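Side-chain contacts in DnaJ homolog subfamily C member 10 (Mus musculus, PDB 3APQ), which acts as a disulfide reductase of the endoplasmic reticulum, serving both the correct folding of proteins and the degradation of misfolded ones: residues Y52-D57 with D74-Q79; I100-R105 with W117-Y122; K141-L146 with S192-A197; G150-G155 with M159-K164. One frame throughout, in Å; residues are numbered along the deposited sequence.

How the interactions relate
This fragment, the J domain followed by the first thioredoxin domain, illustrates how contacts of very different chemistry tie one chain together. Interaction 1 comes first, closing a loop through helix 58-67 and holding the end of helix 41-55 against the segment leading to helix 83-88. Interaction 2 then closes the beta-alpha-beta unit built on helix 104-113. Interaction 3 spans a longer loop, joining the end of helix 127-142 to helix 190-202, and within that loop nests interaction 4, where a disulfide joins the residue just after strand 148-153 to helix 158-163. Interactions 2 and 4 share the central sheet, while Phe118 and Phe196 carry packing from interaction 2 to interaction 3.

Interaction 1: Y52-D57 with D74-Q79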
loop_
_atom_site.group_PDB
_atom_site.type_symbol
_atom_site.label_atom_id
_atom_site.label_comp_id
_atom_site.label_asym_id
_atom_site.label_seq_id
_atom_site.Cartn_x
_atom_site.Cartn_y
_atom_site.Cartn_z
ATOM N N TYR A 52 6.230 -11.821 -7.219
ATOM C CA TYR A 52 5.639 -10.689 -6.511
ATOM C C TYR A 52 6.308 -9.363 -6.898
ATOM O O TYR A 52 5.628 -8.353 -7.123
ATOM C CB TYR A 52 5.611 -10.878 -4.961
ATOM C CG TYR A 52 5.148 -9.621 -4.303
ATOM C CD1 TYR A 52 3.813 -9.170 -4.477
ATOM C CD2 TYR A 52 6.039 -8.823 -3.544
ATOM C CE1 TYR A 52 3.374 -7.926 -3.910
ATOM C CE2 TYR A 52 5.607 -7.614 -2.959
ATOM C CZ TYR A 52 4.286 -7.177 -3.155
ATOM O OH TYR A 52 3.893 -5.976 -2.627
ATOM N N GLU A 53 7.635 -9.317 -6.968
ATOM C CA GLU A 53 8.263 -8.020 -7.275
ATOM C C GLU A 53 7.969 -7.506 -8.688
ATOM O O GLU A 53 8.024 -6.296 -8.968
ATOM C CB GLU A 53 9.757 -8.011 -6.950
ATOM C CG GLU A 53 9.981 -8.333 -5.459
ATOM C CD GLU A 53 11.268 -7.821 -4.888
ATOM O OE1 GLU A 53 12.322 -7.898 -5.573
ATOM O OE2 GLU A 53 11.211 -7.344 -3.724
ATOM N N VAL A 54 7.655 -8.416 -9.595
ATOM C CA VAL A 54 7.307 -7.957 -10.934
ATOM C C VAL A 54 5.815 -7.503 -10.947
ATOM O O VAL A 54 5.481 -6.394 -11.404
ATOM C CB VAL A 54 7.618 -9.014 -12.008
ATOM C CG1 VAL A 54 6.836 -8.676 -13.336
ATOM C CG2 VAL A 54 9.154 -9.100 -12.224
ATOM N N LEU A 55 4.955 -8.313 -10.373
ATOM C CA LEU A 55 3.515 -8.059 -10.450
ATOM C C LEU A 55 3.148 -6.836 -9.618
ATOM O O LEU A 55 2.219 -6.132 -9.964
ATOM C CB LEU A 55 2.727 -9.279 -10.015
ATOM C CG LEU A 55 2.826 -10.519 -10.879
ATOM C CD1 LEU A 55 1.882 -11.575 -10.255
ATOM C CD2 LEU A 55 2.466 -10.186 -12.343
ATOM N N LYS A 56 3.895 -6.564 -8.550
ATOM C CA LYS A 56 3.598 -5.401 -7.704
ATOM C C LYS A 56 3.803 -4.066 -8.377
ATOM O O LYS A 56 3.286 -3.078 -7.907
ATOM C CB LYS A 56 4.432 -5.402 -6.380
ATOM C CG LYS A 56 5.878 -4.960 -6.535
ATOM C CD LYS A 56 6.570 -4.904 -5.157
ATOM C CE LYS A 56 7.706 -3.891 -5.075
ATOM N NZ LYS A 56 7.359 -2.424 -5.194
ATOM N N ASP A 57 4.566 -4.010 -9.452
ATOM C CA ASP A 57 4.898 -2.729 -10.049
ATOM C C ASP A 57 4.106 -2.580 -11.338
ATOM O O ASP A 57 4.161 -3.469 -12.197
ATOM C CB ASP A 57 6.385 -2.736 -10.357
ATOM C CG ASP A 57 6.842 -1.490 -11.079
ATOM O OD1 ASP A 57 7.526 -0.698 -10.420
ATOM O OD2 ASP A 57 6.548 -1.284 -12.277
ATOM N N ASP A 74 17.224 -14.568 -14.346
ATOM C CA ASP A 74 16.824 -15.732 -13.555
ATOM C C ASP A 74 17.061 -15.526 -12.048
ATOM O O ASP A 74 16.297 -16.024 -11.232
ATOM C CB ASP A 74 17.524 -17.005 -14.046
ATOM C CG ASP A 74 16.912 -17.540 -15.348
ATOM O OD1 ASP A 74 15.845 -17.040 -15.778
ATOM O OD2 ASP A 74 17.494 -18.459 -15.955
ATOM N N ASN A 75 18.097 -14.781 -11.685
ATOM C CA ASN A 75 18.392 -14.592 -10.255
ATOM C C ASN A 75 17.967 -13.253 -9.622
ATOM O O ASN A 75 18.355 -12.993 -8.482
ATOM C CB ASN A 75 19.889 -14.805 -9.963
ATOM C CG ASN A 75 20.758 -13.775 -10.659
ATOM O OD1 ASN A 75 20.331 -13.165 -11.651
ATOM N ND2 ASN A 75 21.963 -13.556 -10.145
ATOM N N GLN A 76 17.216 -12.409 -10.335
ATOM C CA GLN A 76 16.702 -11.161 -9.746
ATOM C C GLN A 76 15.540 -11.487 -8.773
ATOM O O GLN A 76 15.051 -12.633 -8.729
ATOM C CB GLN A 76 16.252 -10.185 -10.843
ATOM C CG GLN A 76 14.887 -10.523 -11.400
ATOM C CD GLN A 76 14.390 -9.524 -12.430
ATOM O OE1 GLN A 76 15.094 -9.202 -13.405
ATOM N NE2 GLN A 76 13.169 -9.035 -12.225
ATOM N N GLY A 77 15.115 -10.507 -7.972
ATOM C CA GLY A 77 14.083 -10.757 -6.940
ATOM C C GLY A 77 14.616 -11.629 -5.809
ATOM O O GLY A 77 13.896 -12.456 -5.239
ATOM N N GLY A 78 15.885 -11.436 -5.459
ATOM C CA GLY A 78 16.528 -12.276 -4.450
ATOM C C GLY A 78 16.560 -11.713 -3.039
ATOM O O GLY A 78 17.059 -12.378 -2.121
ATOM N N GLN A 79 16.062 -10.493 -2.850
ATOM C CA GLN A 79 16.219 -9.836 -1.551
ATOM C C GLN A 79 14.873 -9.819 -0.866
ATOM O O GLN A 79 13.999 -9.065 -1.266
ATOM C CB GLN A 79 16.710 -8.421 -1.748
ATOM C CG GLN A 79 18.150 -8.327 -2.185
ATOM C CD GLN A 79 18.567 -6.882 -2.356
ATOM O OE1 GLN A 79 18.645 -6.132 -1.371
ATOM N NE2 GLN A 79 18.827 -6.467 -3.616
HETATM O O HOH W 1 14.758 -8.852 -4.439
#
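A water held between Glu53 and Gln79 makes the polar link of this contact: it donates to Glu53 OE1 at 2.9 Å and accepts from the backbone Gln79 N at 2.6 Å. Between residues 52-57 and 74-79 no direct hydrogen bond forms, and the water takes its place. The Glu53 side chain runs out from helix 41-55 with CG opposite its own carbonyl carbon (chi1 -58°) and the chain beyond stretched. This carries OE1 to Gly77, whose CA it meets at 3.6 Å. Gly77 has a positive phi of 70°, a backbone shape that by itself favours glycine, and its carbonyl oxygen takes a direct hydrogen bond from Asn49, one helical turn before Glu53.

Next along the helix, the Val54 methyl CG2 rests 4.0 Å from Gln76 NE2, the two side chains crossing at about a right angle. The amide of Gln76 is held from its other end, where OE1 accepts from Glu73 N, while Val54 also packs on Phe4, Leu60 and Tyr64 of the J-domain helices. The carboxylate thus reaches residues 74-79 through a single water, and beside it a methyl group only brushes an amide, which is consistent with a light surface attachment.

Interaction 2: I100-R105 with W117-Y122; sequences ITLERR and WFVNFY
Apolar packing comes first here, with the Trp117 ring meeting Ile100 and Leu102 across the sheet of the thioredoxin fold. Ile100 approaches the six-membered ring at its edge, near the plane, with CG1 4.0 Å from Trp117 CH2. Leu102 reaches the same ring obliquely, its CD1 lying 3.9 Å from Trp117 CZ3, and the same methyl continues to Val119 CG2 at 4.2 Å. One leucine branch therefore bridges two residues of strand 117-122. The indole is turned roughly crosswise to its CA-CB-CG plane (chi2 89°), which brings its six-membered ring to the strand 100-101 side.

These strands are not neighbours: strand 148-153 runs between them, bonded through its backbone to both. The ring passes over this middle strand at Gly150, whose CA is 3.9 Å from Trp117 CZ3, and the absence of a side chain there suits the close passage. With an alanine in place of Trp117, Ile100 and Leu102 CD1 would probably lose their aromatic partner, and a gap is likely to open above Gly150.

The polar part lies at the far end of strand 117-122 and on the other face of the sheet. A water joins Thr101 OG1, at 2.8 Å, to Tyr122 OH, at 2.7 Å. Tyr122 also touches Cys129 of the redox-active disulfide, so this bridge stands close to the active centre.

The chemistry divides the beta-alpha-beta unit accordingly: carbon groups join its strands on one face at the Trp117 end, whereas a single water spans the wider distance on the other face, at the Tyr122 end.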
loop_
_atom_site.group_PDB
_atom_site.type_symbol
_atom_site.label_atom_id
_atom_site.label_comp_id
_atom_site.label_asym_id
_atom_site.label_seq_id
_atom_site.Cartn_x
_atom_site.Cartn_y
_atom_site.Cartn_z
ATOM N N ILE A 100 -8.525 2.997 1.326
ATOM C CA ILE A 100 -8.033 2.544 0.024
ATOM C C ILE A 100 -6.513 2.762 -0.042
ATOM O O ILE A 100 -6.036 3.866 0.210
ATOM C CB ILE A 100 -8.714 3.354 -1.139
ATOM C CG1 ILE A 100 -10.265 3.343 -1.092
ATOM C CG2 ILE A 100 -8.161 2.942 -2.517
ATOM C CD1 ILE A 100 -10.901 2.013 -0.800
ATOM N N THR A 101 -5.746 1.702 -0.347
ATOM C CA THR A 101 -4.294 1.860 -0.491
ATOM C C THR A 101 -4.022 2.193 -1.942
ATOM O O THR A 101 -4.393 1.424 -2.844
ATOM C CB THR A 101 -3.573 0.583 -0.087
ATOM O OG1 THR A 101 -3.811 0.385 1.300
ATOM C CG2 THR A 101 -2.057 0.682 -0.322
ATOM N N LEU A 102 -3.434 3.366 -2.155
ATOM C CA LEU A 102 -3.354 3.958 -3.501
ATOM C C LEU A 102 -1.932 3.787 -3.992
ATOM O O LEU A 102 -0.986 4.152 -3.284
ATOM C CB LEU A 102 -3.648 5.464 -3.439
ATOM C CG LEU A 102 -5.081 5.796 -2.988
ATOM C CD1 LEU A 102 -5.105 7.269 -2.435
ATOM C CD2 LEU A 102 -6.030 5.600 -4.207
ATOM N N GLU A 103 -1.802 3.260 -5.204
ATOM C CA GLU A 103 -0.550 3.340 -5.944
ATOM C C GLU A 103 -0.539 4.590 -6.829
ATOM O O GLU A 103 -1.535 5.246 -6.917
ATOM C CB GLU A 103 -0.339 2.042 -6.730
ATOM C CG GLU A 103 0.082 0.864 -5.742
ATOM C CD GLU A 103 -1.139 0.028 -5.222
ATOM O OE1 GLU A 103 -2.130 -0.075 -5.985
ATOM O OE2 GLU A 103 -1.112 -0.579 -4.108
ATOM N N ARG A 104 0.570 4.908 -7.514
ATOM C CA ARG A 104 0.671 6.200 -8.252
ATOM C C ARG A 104 -0.526 6.541 -9.181
ATOM O O ARG A 104 -1.091 7.643 -9.086
ATOM C CB ARG A 104 1.992 6.269 -9.018
ATOM C CG ARG A 104 2.117 7.390 -10.057
ATOM C CD ARG A 104 2.266 8.815 -9.447
ATOM N NE ARG A 104 2.537 9.807 -10.514
ATOM C CZ ARG A 104 3.745 10.100 -11.038
ATOM N NH1 ARG A 104 4.849 9.498 -10.595
ATOM N NH2 ARG A 104 3.856 11.004 -12.019
ATOM N N ARG A 105 -0.947 5.612 -10.052
ATOM C CA ARG A 105 -2.028 5.958 -11.034
ATOM C C ARG A 105 -3.313 6.339 -10.295
ATOM O O ARG A 105 -3.970 7.353 -10.581
ATOM C CB ARG A 105 -2.288 4.764 -11.948
ATOM C CG ARG A 105 -3.321 5.001 -13.036
ATOM C CD ARG A 105 -3.220 3.897 -14.125
ATOM N NE ARG A 105 -1.956 4.029 -14.875
ATOM C CZ ARG A 105 -1.709 4.933 -15.842
ATOM N NH1 ARG A 105 -2.645 5.806 -16.236
ATOM N NH2 ARG A 105 -0.516 4.962 -16.437
ATOM N N TRP A 117 -10.105 13.695 -0.316
ATOM C CA TRP A 117 -9.317 12.519 0.122
ATOM C C TRP A 117 -8.419 12.886 1.284
ATOM O O TRP A 117 -7.693 13.916 1.228
ATOM C CB TRP A 117 -8.428 12.053 -1.014
ATOM C CG TRP A 117 -9.112 11.164 -1.993
ATOM C CD1 TRP A 117 -9.805 11.541 -3.131
ATOM C CD2 TRP A 117 -9.147 9.725 -1.959
ATOM N NE1 TRP A 117 -10.244 10.402 -3.807
ATOM C CE2 TRP A 117 -9.880 9.289 -3.100
ATOM C CE3 TRP A 117 -8.651 8.768 -1.065
ATOM C CZ2 TRP A 117 -10.107 7.922 -3.387
ATOM C CZ3 TRP A 117 -8.874 7.408 -1.352
ATOM C CH2 TRP A 117 -9.622 7.009 -2.495
ATOM N N PHE A 118 -8.356 12.041 2.303
ATOM C CA PHE A 118 -7.443 12.250 3.399
ATOM C C PHE A 118 -6.554 11.014 3.410
ATOM O O PHE A 118 -7.064 9.879 3.567
ATOM C CB PHE A 118 -8.291 12.327 4.664
ATOM C CG PHE A 118 -7.539 12.743 5.918
ATOM C CD1 PHE A 118 -8.183 12.620 7.138
ATOM C CD2 PHE A 118 -6.247 13.340 5.890
ATOM C CE1 PHE A 118 -7.552 13.042 8.334
ATOM C CE2 PHE A 118 -5.617 13.741 7.059
ATOM C CZ PHE A 118 -6.264 13.592 8.298
ATOM N N VAL A 119 -5.268 11.241 3.146
ATOM C CA VAL A 119 -4.314 10.182 2.861
ATOM C C VAL A 119 -3.165 10.128 3.894
ATOM O O VAL A 119 -2.563 11.153 4.249
ATOM C CB VAL A 119 -3.721 10.381 1.443
ATOM C CG1 VAL A 119 -2.651 9.271 1.115
ATOM C CG2 VAL A 119 -4.863 10.377 0.426
ATOM N N ASN A 120 -2.905 8.914 4.369
ATOM C CA ASN A 120 -1.837 8.606 5.294
ATOM C C ASN A 120 -0.680 8.071 4.473
ATOM O O ASN A 120 -0.790 6.955 3.906
ATOM C CB ASN A 120 -2.323 7.530 6.266
ATOM C CG ASN A 120 -1.233 7.011 7.179
ATOM O OD1 ASN A 120 -0.095 7.481 7.145
ATOM N ND2 ASN A 120 -1.598 6.074 8.045
ATOM N N PHE A 121 0.391 8.865 4.398
ATOM C CA PHE A 121 1.651 8.479 3.743
ATOM C C PHE A 121 2.528 7.838 4.807
ATOM O O PHE A 121 2.940 8.494 5.781
ATOM C CB PHE A 121 2.400 9.682 3.142
ATOM C CG PHE A 121 1.711 10.297 1.953
ATOM C CD1 PHE A 121 2.084 9.952 0.671
ATOM C CD2 PHE A 121 0.725 11.264 2.142
ATOM C CE1 PHE A 121 1.438 10.529 -0.428
ATOM C CE2 PHE A 121 0.058 11.835 1.046
ATOM C CZ PHE A 121 0.432 11.466 -0.233
ATOM N N TYR A 122 2.786 6.561 4.646
ATOM C CA TYR A 122 3.554 5.805 5.660
ATOM C C TYR A 122 4.741 5.093 5.010
ATOM O O TYR A 122 4.925 5.142 3.794
ATOM C CB TYR A 122 2.577 4.842 6.404
ATOM C CG TYR A 122 2.011 3.732 5.525
ATOM C CD1 TYR A 122 2.661 2.513 5.481
ATOM C CD2 TYR A 122 0.854 3.886 4.744
ATOM C CE1 TYR A 122 2.236 1.475 4.679
ATOM C CE2 TYR A 122 0.397 2.775 3.894
ATOM C CZ TYR A 122 1.102 1.590 3.908
ATOM O OH TYR A 122 0.767 0.434 3.180
HETATM O O HOH W 2 -1.729 -0.552 3.004
#

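Interaction 3: K141-L146 with S192-A197; sequences KEVDGL and SLVAFA
The carboxylate of Glu142 presents one of its faces to Val194, whose methyl CG2 stands almost straight above CD at 3.9 Å. Helices 127-142 and 190-202 of the thioredoxin fold meet here, both on the same side of the central sheet. CG2 covers one face of the group, and OE1 forms a long, weak ion pair with Lys190, the first residue of the second helix. Glu142 gets there by setting CG opposite its backbone N (chi1 175°) and bending at the next bond, and the two side chains cross at about a right angle. A charged group thus lends its CG and the face of its carboxylate to packing, while OE1 is weakly engaged with Lys190.

Deeper in, the partner is Val143, the residue at which the chain leaves helix 127-142. Its CG1 meets the same Val194 methyl at 4.3 Å, so that CG2 of Val194 is shared by a buried valine and an exposed glutamate. Phe139, one turn earlier, extends the apolar seam by touching Val194, Leu193 and Ala197.

The turn that follows Val143 is tied by its own backbone, with Leu146 N donating to Val143 O at 2.9 Å.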
loop_
_atom_site.group_PDB
_atom_site.type_symbol
_atom_site.label_atom_id
_atom_site.label_comp_id
_atom_site.label_asym_id
_atom_site.label_seq_id
_atom_site.Cartn_x
_atom_site.Cartn_y
_atom_site.Cartn_z
ATOM N N LYS A 141 -13.464 3.959 9.823
ATOM C CA LYS A 141 -14.813 3.428 10.037
ATOM C C LYS A 141 -15.779 4.502 10.446
ATOM O O LYS A 141 -16.939 4.495 10.025
ATOM C CB LYS A 141 -14.808 2.388 11.131
ATOM C CG LYS A 141 -13.977 1.178 10.752
ATOM C CD LYS A 141 -13.580 0.560 12.010
ATOM C CE LYS A 141 -14.156 -0.768 12.120
ATOM N NZ LYS A 141 -13.015 -1.573 11.703
ATOM N N GLU A 142 -15.303 5.412 11.282
ATOM C CA GLU A 142 -16.220 6.427 11.828
ATOM C C GLU A 142 -16.732 7.388 10.765
ATOM O O GLU A 142 -17.921 7.731 10.745
ATOM C CB GLU A 142 -15.539 7.186 12.976
ATOM C CG GLU A 142 -16.367 8.305 13.495
ATOM C CD GLU A 142 -16.189 8.538 14.985
ATOM O OE1 GLU A 142 -15.473 7.750 15.664
ATOM O OE2 GLU A 142 -16.743 9.544 15.461
ATOM N N VAL A 143 -15.847 7.788 9.856
ATOM C CA VAL A 143 -16.183 8.707 8.785
ATOM C C VAL A 143 -16.468 8.023 7.453
ATOM O O VAL A 143 -16.494 8.680 6.402
ATOM C CB VAL A 143 -15.054 9.787 8.568
ATOM C CG1 VAL A 143 -14.874 10.672 9.807
ATOM C CG2 VAL A 143 -13.733 9.152 8.129
ATOM N N ASP A 144 -16.668 6.706 7.477
ATOM C CA ASP A 144 -16.906 5.977 6.231
ATOM C C ASP A 144 -18.012 6.595 5.373
ATOM O O ASP A 144 -19.141 6.744 5.822
ATOM C CB ASP A 144 -17.241 4.507 6.587
ATOM C CG ASP A 144 -17.219 3.592 5.386
ATOM O OD1 ASP A 144 -16.529 3.904 4.379
ATOM O OD2 ASP A 144 -17.870 2.520 5.462
ATOM N N GLY A 145 -17.678 6.936 4.125
ATOM C CA GLY A 145 -18.637 7.429 3.148
ATOM C C GLY A 145 -18.760 8.947 3.189
ATOM O O GLY A 145 -19.394 9.542 2.296
ATOM N N LEU A 146 -18.172 9.586 4.202
ATOM C CA LEU A 146 -18.308 11.054 4.327
ATOM C C LEU A 146 -17.234 11.785 3.552
ATOM O O LEU A 146 -17.424 12.928 3.142
ATOM C CB LEU A 146 -18.284 11.490 5.780
ATOM C CG LEU A 146 -19.402 10.772 6.541
ATOM C CD1 LEU A 146 -19.269 11.154 8.000
ATOM C CD2 LEU A 146 -20.801 11.199 6.028
ATOM N N SER A 192 -9.439 13.870 17.188
ATOM C CA SER A 192 -8.736 14.918 16.430
ATOM C C SER A 192 -8.804 14.713 14.916
ATOM O O SER A 192 -8.996 15.661 14.167
ATOM C CB SER A 192 -7.264 15.008 16.857
ATOM O OG SER A 192 -6.501 15.836 15.973
ATOM N N LEU A 193 -8.608 13.470 14.469
ATOM C CA LEU A 193 -8.697 13.130 13.028
ATOM C C LEU A 193 -10.099 13.399 12.515
ATOM O O LEU A 193 -10.276 14.056 11.477
ATOM C CB LEU A 193 -8.286 11.670 12.807
ATOM C CG LEU A 193 -6.786 11.408 13.048
ATOM C CD1 LEU A 193 -6.495 9.867 13.146
ATOM C CD2 LEU A 193 -5.903 11.961 11.901
ATOM N N VAL A 194 -11.096 12.962 13.283
ATOM C CA VAL A 194 -12.516 13.174 12.919
ATOM C C VAL A 194 -12.843 14.668 12.805
ATOM O O VAL A 194 -13.372 15.085 11.783
ATOM C CB VAL A 194 -13.464 12.515 13.879
ATOM C CG1 VAL A 194 -14.915 12.942 13.572
ATOM C CG2 VAL A 194 -13.338 10.952 13.800
ATOM N N ALA A 195 -12.434 15.462 13.813
ATOM C CA ALA A 195 -12.700 16.924 13.849
ATOM C C ALA A 195 -11.998 17.628 12.695
ATOM O O ALA A 195 -12.526 18.562 12.086
ATOM C CB ALA A 195 -12.247 17.506 15.156
ATOM N N PHE A 196 -10.817 17.153 12.359
ATOM C CA PHE A 196 -10.111 17.722 11.221
ATOM C C PHE A 196 -10.783 17.358 9.900
ATOM O O PHE A 196 -10.955 18.234 9.057
ATOM C CB PHE A 196 -8.650 17.281 11.221
ATOM C CG PHE A 196 -7.864 17.707 10.015
ATOM C CD1 PHE A 196 -7.262 18.963 9.951
ATOM C CD2 PHE A 196 -7.640 16.810 8.987
ATOM C CE1 PHE A 196 -6.488 19.340 8.835
ATOM C CE2 PHE A 196 -6.857 17.161 7.856
ATOM C CZ PHE A 196 -6.272 18.407 7.775
ATOM N N ALA A 197 -11.085 16.075 9.701
ATOM C CA ALA A 197 -11.690 15.627 8.466
ATOM C C ALA A 197 -13.037 16.313 8.271
ATOM O O ALA A 197 -13.357 16.785 7.165
ATOM C CB ALA A 197 -11.864 14.135 8.456
#

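Interaction 4: G150-G155 with M159-K164; sequences GAVNCG and MLCRMK
Cys154 and Cys161 are joined by a disulfide, SG to SG 2.0 Å, that fastens the loop residue just past strand 148-153 to the short helix 158-163 of this thioredoxin fold. It is distinct from the redox-active pair Cys126 and Cys129. The torsion about the sulfur-sulfur bond is -85°, a left-handed turn close to the relaxed right angle, so the bridge shows no sign of twist strain.

The tight part lies on the strand side of the bridge. Val152 directs CG1, the methyl opposite its backbone N (chi1 167°), at two targets: Cys161 SG at 3.9 Å and Leu160 CD2 at 4.1 Å. Val152 and Cys161 both also rest on Phe121 of the neighbouring strand, and Phe107 of helix 104-113 packs on Val152, so the sulfur is buried among carbon groups.

The other side is looser. Met159, Arg162 and Met163 lie exposed along the outer surface of the helix, and two conformers are modelled for each methionine. Asn153, alternating with Val152 along the strand, starts its side chain away from the helix and turns back on its own chain in an Asx turn, where Gly155 N donates weakly to Asn153 OD1 at 2.8 Å.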
loop_
_atom_site.group_PDB
_atom_site.type_symbol
_atom_site.label_atom_id
_atom_site.label_comp_id
_atom_site.label_asym_id
_atom_site.label_seq_id
_atom_site.Cartn_x
_atom_site.Cartn_y
_atom_site.Cartn_z
ATOM N N GLY A 150 -7.517 7.344 2.378
ATOM C CA GLY A 150 -6.433 6.660 1.619
ATOM C C GLY A 150 -5.185 6.379 2.442
ATOM O O GLY A 150 -5.017 6.888 3.567
ATOM N N ALA A 151 -4.320 5.556 1.875
ATOM C CA ALA A 151 -3.025 5.268 2.457
ATOM C C ALA A 151 -2.074 5.119 1.304
ATOM O O ALA A 151 -2.456 4.582 0.245
ATOM C CB ALA A 151 -3.098 3.950 3.281
ATOM N N VAL A 152 -0.851 5.623 1.464
ATOM C CA VAL A 152 0.199 5.442 0.453
ATOM C C VAL A 152 1.437 4.824 1.121
ATOM O O VAL A 152 1.957 5.353 2.104
ATOM C CB VAL A 152 0.584 6.744 -0.249
ATOM C CG1 VAL A 152 1.882 6.552 -1.046
ATOM C CG2 VAL A 152 -0.509 7.242 -1.203
ATOM N N ASN A 153 1.900 3.697 0.579
ATOM C CA ASN A 153 3.096 3.051 1.069
ATOM C C ASN A 153 4.276 3.657 0.321
ATOM O O ASN A 153 4.598 3.272 -0.840
ATOM C CB ASN A 153 3.025 1.536 0.829
ATOM C CG ASN A 153 4.282 0.803 1.294
ATOM O OD1 ASN A 153 5.216 1.404 1.825
ATOM N ND2 ASN A 153 4.313 -0.515 1.069
ATOM N N CYS A 154 4.938 4.583 0.997
ATOM C CA CYS A 154 6.151 5.189 0.454
ATOM C C CYS A 154 7.294 4.218 0.259
ATOM O O CYS A 154 8.183 4.520 -0.535
ATOM C CB CYS A 154 6.629 6.380 1.273
ATOM S SG CYS A 154 5.358 7.640 1.389
ATOM N N GLY A 155 7.285 3.075 0.939
ATOM C CA GLY A 155 8.305 2.041 0.641
ATOM C C GLY A 155 8.231 1.537 -0.765
ATOM O O GLY A 155 9.264 1.248 -1.413
ATOM N N MET A 159 9.444 8.082 -4.876
ATOM C CA MET A 159 9.420 9.309 -5.637
ATOM C C MET A 159 8.032 9.977 -5.566
ATOM O O MET A 159 7.966 11.219 -5.432
ATOM C CB MET A 159 10.021 9.074 -7.018
ATOM C CG MET A 159 11.532 8.722 -6.896
ATOM S SD MET A 159 12.588 10.122 -6.404
ATOM C CE MET A 159 12.854 9.832 -4.645
ATOM N N LEU A 160 6.972 9.170 -5.534
ATOM C CA LEU A 160 5.630 9.692 -5.301
ATOM C C LEU A 160 5.634 10.487 -3.997
ATOM O O LEU A 160 5.271 11.663 -3.986
ATOM C CB LEU A 160 4.599 8.544 -5.265
ATOM C CG LEU A 160 3.138 8.945 -4.930
ATOM C CD1 LEU A 160 2.577 10.054 -5.861
ATOM C CD2 LEU A 160 2.276 7.682 -4.941
ATOM N N CYS A 161 6.104 9.882 -2.900
ATOM C CA CYS A 161 6.167 10.598 -1.621
ATOM C C CYS A 161 7.013 11.855 -1.725
ATOM O O CYS A 161 6.609 12.926 -1.231
ATOM C CB CYS A 161 6.600 9.652 -0.490
ATOM S SG CYS A 161 5.282 8.399 -0.481
ATOM N N ARG A 162 8.148 11.754 -2.403
ATOM C CA ARG A 162 9.019 12.928 -2.513
ATOM C C ARG A 162 8.298 14.031 -3.265
ATOM O O ARG A 162 8.364 15.214 -2.886
ATOM C CB ARG A 162 10.359 12.602 -3.186
ATOM C CG ARG A 162 11.212 13.852 -3.388
ATOM C CD ARG A 162 12.590 13.449 -3.909
ATOM N NE ARG A 162 13.282 12.681 -2.888
ATOM C CZ ARG A 162 14.020 13.254 -1.932
ATOM N NH1 ARG A 162 14.154 14.581 -1.920
ATOM N NH2 ARG A 162 14.635 12.513 -1.010
ATOM N N MET A 163 7.590 13.633 -4.307
ATOM C CA MET A 163 6.895 14.584 -5.174
ATOM C C MET A 163 5.881 15.381 -4.352
ATOM O O MET A 163 5.697 16.588 -4.568
ATOM C CB MET A 163 6.196 13.844 -6.303
ATOM C CG MET A 163 7.143 13.347 -7.389
ATOM S SD MET A 163 6.297 12.342 -8.625
ATOM C CE MET A 163 4.570 12.687 -8.283
ATOM N N LYS A 164 5.242 14.706 -3.408
ATOM C CA LYS A 164 4.201 15.340 -2.625
ATOM C C LYS A 164 4.736 16.020 -1.373
ATOM O O LYS A 164 3.944 16.410 -0.469
ATOM C CB LYS A 164 3.113 14.329 -2.281
ATOM C CG LYS A 164 2.537 13.629 -3.506
ATOM C CD LYS A 164 1.948 14.677 -4.487
ATOM C CE LYS A 164 1.722 14.073 -5.882
ATOM N NZ LYS A 164 1.349 15.119 -6.913
#